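Local structure of Lin1840 protein (Listeria innocua serovar 6a, 4ZOC) at residues Pro137-Val142 with Ala188-Phe193. The protein probably hydrolyses terminal, non-reducing beta-D-glucosyl residues with release of beta-D-glucose, and takes part in beta-1,2-glucan metabolism. The protein carries 2 engineered substitutions. Numbering follows the deposited sequence.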
loop_
_atom_site.group_PDB
_atom_site.type_symbol
_atom_site.label_atom_id
_atom_site.label_comp_id
_atom_site.label_asym_id
_atom_site.label_seq_id
_atom_site.Cartn_x
_atom_site.Cartn_y
_atom_site.Cartn_z
ATOM N N PRO A 137 -20.299 -0.567 16.585
ATOM C CA PRO A 137 -19.183 -1.350 16.034
ATOM C C PRO A 137 -18.144 -0.527 15.233
ATOM O O PRO A 137 -18.449 0.482 14.597
ATOM C CB PRO A 137 -19.882 -2.328 15.128
ATOM C CG PRO A 137 -21.058 -1.570 14.622
ATOM C CD PRO A 137 -21.531 -0.778 15.822
ATOM N N MET A 138 -16.879 -0.999 15.267
ATOM C CA MET A 138 -15.849 -0.513 14.366
ATOM C C MET A 138 -15.861 -1.396 13.110
ATOM O O MET A 138 -15.623 -2.638 13.171
ATOM C CB MET A 138 -14.514 -0.555 15.110
ATOM C CG MET A 138 -13.360 0.040 14.370
ATOM S SD MET A 138 -12.592 -1.135 13.215
ATOM C CE MET A 138 -10.980 -0.332 13.106
ATOM N N LEU A 139 -16.085 -0.766 11.980
ATOM C CA LEU A 139 -16.367 -1.465 10.702
ATOM C C LEU A 139 -15.377 -1.148 9.597
ATOM O O LEU A 139 -15.669 -1.289 8.409
ATOM C CB LEU A 139 -17.796 -1.192 10.266
ATOM C CG LEU A 139 -18.839 -1.720 11.267
ATOM C CD1 LEU A 139 -20.235 -1.280 10.840
ATOM C CD2 LEU A 139 -18.807 -3.255 11.335
ATOM N N ASP A 140 -14.162 -0.748 9.992
ATOM C CA ASP A 140 -13.124 -0.401 9.014
ATOM C C ASP A 140 -12.539 -1.716 8.508
ATOM O O ASP A 140 -12.007 -2.574 9.291
ATOM C CB ASP A 140 -12.031 0.464 9.683
ATOM C CG ASP A 140 -12.618 1.686 10.385
ATOM O OD1 ASP A 140 -13.653 2.233 9.939
ATOM O OD2 ASP A 140 -12.084 2.085 11.416
ATOM N N LEU A 141 -12.604 -1.899 7.189
ATOM C CA LEU A 141 -11.967 -3.032 6.526
ATOM C C LEU A 141 -10.456 -2.909 6.701
ATOM O O LEU A 141 -9.906 -1.792 6.584
ATOM C CB LEU A 141 -12.309 -2.989 5.026
ATOM C CG LEU A 141 -11.826 -4.152 4.157
ATOM C CD1 LEU A 141 -12.701 -5.320 4.482
ATOM C CD2 LEU A 141 -11.924 -3.769 2.711
ATOM N N VAL A 142 -9.838 -4.030 7.076
ATOM C CA VAL A 142 -8.417 -4.082 7.309
ATOM C C VAL A 142 -7.730 -5.135 6.428
ATOM O O VAL A 142 -8.169 -6.316 6.341
ATOM C CB VAL A 142 -8.084 -4.274 8.798
ATOM C CG1 VAL A 142 -8.486 -3.053 9.581
ATOM C CG2 VAL A 142 -8.716 -5.548 9.420
ATOM N N ALA A 188 -25.989 2.464 19.431
ATOM C CA ALA A 188 -24.719 2.150 18.801
ATOM C C ALA A 188 -24.277 3.300 17.920
ATOM O O ALA A 188 -25.100 4.018 17.404
ATOM C CB ALA A 188 -24.867 0.855 18.004
ATOM N N CYS A 189 -22.964 3.459 17.746
ATOM C CA CYS A 189 -22.359 4.424 16.901
ATOM C C CYS A 189 -21.333 3.695 16.004
ATOM O O CYS A 189 -20.300 3.242 16.456
ATOM C CB CYS A 189 -21.600 5.460 17.712
ATOM S SG CYS A 189 -20.788 6.733 16.785
ATOM N N VAL A 190 -21.644 3.669 14.729
ATOM C CA VAL A 190 -20.785 3.073 13.675
ATOM C C VAL A 190 -19.541 3.913 13.559
ATOM O O VAL A 190 -19.666 5.124 13.511
ATOM C CB VAL A 190 -21.573 3.044 12.317
ATOM C CG1 VAL A 190 -20.705 2.776 11.099
ATOM C CG2 VAL A 190 -22.657 1.965 12.337
ATOM N N LYS A 191 -18.356 3.311 13.422
ATOM C CA LYS A 191 -17.148 4.105 13.224
ATOM C C LYS A 191 -16.198 3.251 12.317
ATOM O O LYS A 191 -16.417 2.010 12.199
ATOM C CB LYS A 191 -16.478 4.507 14.564
ATOM C CG LYS A 191 -15.909 3.332 15.315
ATOM C CD LYS A 191 -15.538 3.722 16.727
ATOM C CE LYS A 191 -14.700 2.712 17.447
ATOM N NZ LYS A 191 -14.451 3.114 18.822
ATOM N N HIS A 192 -15.253 3.883 11.652
ATOM C CA HIS A 192 -14.977 5.298 11.558
ATOM C C HIS A 192 -15.219 5.664 10.093
ATOM O O HIS A 192 -14.581 5.121 9.185
ATOM C CB HIS A 192 -13.476 5.632 11.914
ATOM C CG HIS A 192 -13.058 5.175 13.271
ATOM N ND1 HIS A 192 -12.582 3.901 13.507
ATOM C CD2 HIS A 192 -13.002 5.829 14.469
ATOM C CE1 HIS A 192 -12.306 3.775 14.807
ATOM N NE2 HIS A 192 -12.532 4.938 15.396
ATOM N N PHE A 193 -16.134 6.581 9.858
ATOM C CA PHE A 193 -16.575 6.856 8.492
ATOM C C PHE A 193 -15.543 7.768 7.828
ATOM O O PHE A 193 -15.423 8.926 8.238
ATOM C CB PHE A 193 -18.012 7.461 8.494
ATOM C CG PHE A 193 -18.758 7.260 7.212
ATOM C CD1 PHE A 193 -19.302 6.016 6.890
ATOM C CD2 PHE A 193 -18.897 8.321 6.316
ATOM C CE1 PHE A 193 -20.018 5.823 5.707
ATOM C CE2 PHE A 193 -19.613 8.154 5.142
ATOM C CZ PHE A 193 -20.137 6.897 4.822
#
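Asp-140 grips His-192 with both carboxylate oxygens, one side chain fixing a backbone and a ring. OD1 accepts a hydrogen bond from the backbone N of His-192 at 2.9 Å, while OD2, close to the imidazole plane, receives ND1 of His-192 on its syn lone pair at 2.8 Å. With CG anti to the carbonyl carbon (chi1 -57°), the His-192 ring stands beside its own N, where one carboxylate reaches both. Tyr-223 OH also hydrogen-bonds OD1, so this buried oxygen is held twice. The peptide from Lys-191 to His-192 is cis, consistent with CG of Lys-191 lying 3.6 Å above the ring centre; CG of Met-138 approaches CE1 obliquely. A single parallel bridge joins Met-138 and Lys-191, with hydrogen bonds from Lys-191 N to Pro-137 O (3.1 Å) and Leu-139 N to Lys-191 O (2.8 Å). Looser, though equally buried, are the apolar touches: CD1 of Leu-139 meets CG1 of Val-190 at 4.1 Å and, where the segments start, CD of Pro-137 meets CB of Ala-188 at 4.3 Å. In the TIM barrel, 137-142 thus extends the pairing of strand 133-134 with 187-193; Pro-137 packs on helix 158-173, Leu-139 and Val-190 on helix 221-228, and strand 233-236 flanks 187-193.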